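Local coordinates for protein microbial serine proteinases; subtilisin (PDB 2GKO) that probably hydrolyses peptide bonds as a cold-adapted, calcium-binding serine endopeptidase of the subtilisin family, at residues Y101-D106 with D113-A118. Sequence-based numbering, arbitrary orientation.
With CA (calcium ion), chain E.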
loop_
_atom_site.group_PDB
_atom_site.type_symbol
_atom_site.label_atom_id
_atom_site.label_comp_id
_atom_site.label_asym_id
_atom_site.label_seq_id
_atom_site.Cartn_x
_atom_site.Cartn_y
_atom_site.Cartn_z
ATOM N N TYR A 101 5.507 10.241 -5.863
ATOM C CA TYR A 101 6.958 10.180 -6.095
ATOM C C TYR A 101 7.230 9.139 -7.187
ATOM O O TYR A 101 7.019 7.933 -6.977
ATOM C CB TYR A 101 7.678 9.789 -4.805
ATOM C CG TYR A 101 7.818 10.875 -3.758
ATOM C CD1 TYR A 101 7.126 12.094 -3.842
ATOM C CD2 TYR A 101 8.649 10.668 -2.645
ATOM C CE1 TYR A 101 7.253 13.082 -2.831
ATOM C CE2 TYR A 101 8.810 11.635 -1.664
ATOM C CZ TYR A 101 8.111 12.847 -1.751
ATOM O OH TYR A 101 8.279 13.762 -0.741
ATOM N N LYS A 102 7.688 9.585 -8.360
ATOM C CA LYS A 102 7.957 8.672 -9.470
ATOM C C LYS A 102 9.347 8.083 -9.245
ATOM O O LYS A 102 10.327 8.812 -9.236
ATOM C CB LYS A 102 7.834 9.366 -10.825
ATOM C CG LYS A 102 8.017 8.459 -12.019
ATOM C CD LYS A 102 7.712 9.196 -13.304
ATOM C CE LYS A 102 7.835 8.272 -14.486
ATOM N NZ LYS A 102 7.497 8.936 -15.795
ATOM N N VAL A 103 9.396 6.782 -9.030
ATOM C CA VAL A 103 10.649 6.036 -8.838
ATOM C C VAL A 103 10.892 4.930 -9.863
ATOM O O VAL A 103 11.994 4.361 -9.908
ATOM C CB VAL A 103 10.717 5.440 -7.416
ATOM C CG1 VAL A 103 10.470 6.516 -6.399
ATOM C CG2 VAL A 103 9.743 4.242 -7.222
ATOM N N LEU A 104 9.881 4.621 -10.678
ATOM C CA LEU A 104 9.957 3.602 -11.720
ATOM C C LEU A 104 9.865 4.371 -13.028
ATOM O O LEU A 104 8.851 4.991 -13.336
ATOM C CB LEU A 104 8.823 2.611 -11.555
ATOM C CG LEU A 104 8.724 1.900 -10.205
ATOM C CD1 LEU A 104 7.573 0.898 -10.173
ATOM C CD2 LEU A 104 10.012 1.192 -9.896
ATOM N N GLY A 105 10.979 4.395 -13.737
ATOM C CA GLY A 105 11.189 5.378 -14.781
ATOM C C GLY A 105 10.854 4.782 -16.106
ATOM O O GLY A 105 10.859 3.553 -16.259
ATOM N N ASP A 106 10.575 5.651 -17.075
ATOM C CA ASP A 106 10.144 5.196 -18.379
ATOM C C ASP A 106 11.341 4.625 -19.149
ATOM O O ASP A 106 12.466 5.135 -19.055
ATOM C CB ASP A 106 9.446 6.295 -19.213
ATOM C CG ASP A 106 8.513 7.190 -18.395
ATOM O OD1 ASP A 106 7.461 6.730 -17.897
ATOM O OD2 ASP A 106 8.775 8.405 -18.226
ATOM N N ASP A 113 18.642 2.987 -6.804
ATOM C CA ASP A 113 19.094 4.252 -6.243
ATOM C C ASP A 113 17.994 5.318 -6.299
ATOM O O ASP A 113 17.925 6.153 -5.408
ATOM C CB ASP A 113 20.442 4.772 -6.776
ATOM C CG ASP A 113 20.592 4.662 -8.258
ATOM O OD1 ASP A 113 19.590 4.713 -9.007
ATOM O OD2 ASP A 113 21.730 4.524 -8.780
ATOM N N ASP A 114 17.155 5.280 -7.331
ATOM C CA ASP A 114 16.024 6.202 -7.417
ATOM C C ASP A 114 15.007 5.956 -6.324
ATOM O O ASP A 114 14.515 6.903 -5.710
ATOM C CB ASP A 114 15.302 6.058 -8.760
ATOM C CG ASP A 114 16.136 6.493 -9.933
ATOM O OD1 ASP A 114 17.196 7.141 -9.737
ATOM O OD2 ASP A 114 15.769 6.251 -11.102
ATOM N N ILE A 115 14.678 4.685 -6.102
ATOM C CA ILE A 115 13.750 4.279 -5.056
ATOM C C ILE A 115 14.297 4.671 -3.680
ATOM O O ILE A 115 13.589 5.206 -2.823
ATOM C CB ILE A 115 13.485 2.742 -5.116
ATOM C CG1 ILE A 115 12.780 2.363 -6.436
ATOM C CG2 ILE A 115 12.662 2.280 -3.929
ATOM C CD1 ILE A 115 12.927 0.911 -6.824
ATOM N N ALA A 116 15.585 4.392 -3.472
ATOM C CA ALA A 116 16.216 4.728 -2.199
ATOM C C ALA A 116 16.224 6.244 -1.949
ATOM O O ALA A 116 15.948 6.674 -0.847
ATOM C CB ALA A 116 17.632 4.148 -2.146
ATOM N N GLU A 117 16.504 7.034 -2.976
ATOM C CA GLU A 117 16.510 8.482 -2.849
ATOM C C GLU A 117 15.123 8.986 -2.465
ATOM O O GLU A 117 14.969 9.861 -1.620
ATOM C CB GLU A 117 16.979 9.121 -4.147
ATOM C CG GLU A 117 17.100 10.635 -4.101
ATOM C CD GLU A 117 18.251 11.138 -3.234
ATOM O OE1 GLU A 117 19.034 10.319 -2.689
ATOM O OE2 GLU A 117 18.340 12.373 -3.069
ATOM N N ALA A 118 14.100 8.403 -3.076
ATOM C CA ALA A 118 12.727 8.800 -2.766
ATOM C C ALA A 118 12.289 8.432 -1.361
ATOM O O ALA A 118 11.598 9.214 -0.699
ATOM C CB ALA A 118 11.774 8.182 -3.790
HETATM CA CA CA E . 18.967 8.150 -11.081
HETATM O O HOH W 1 14.103 4.299 -11.734
HETATM O O HOH W 2 19.542 5.795 -11.211
HETATM O O HOH W 3 17.483 9.893 -10.815
HETATM O O HOH W 4 20.388 8.492 -13.224
#
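CG1 of V103 lies beside the backbone N (chi1 -52°), anti to the carbonyl carbon, and CG2 sits between the two, so the methyls part toward different helix residues: V103 CG1 presses on A118 CB at 3.4 Å, while V103 CG2 meets I115 CG1 at 3.7 Å, the V103 and I115 side chains crossing at about a right angle. Beta-branched V103 can thus serve two partners from one short stem, and A118, a lone methyl, suits the tight approach of helix to chain. Y101 brings its ring edge beside A118, the carbonyl O of A118 lying in the ring plane 3.8 Å from Y101 CE2. L104 adds a longer reach, its CD2 touching I115 CD1 at 4.2 Å. The contact as a whole packs the end of strand 97-102 and the loop after it on the first turns of helix 112-129 in the subtilisin fold. At the polar end one water donates to V103 O (2.8 Å) and to D114 OD2, bridging loop and helix. The calcium ion, bound by D114 OD1 at 2.4 Å, also takes three water ligands, one donating to D113 OD1. With one D114 oxygen serving the metal and the other the water, calcium binding probably fixes the carboxylate that holds the bridge.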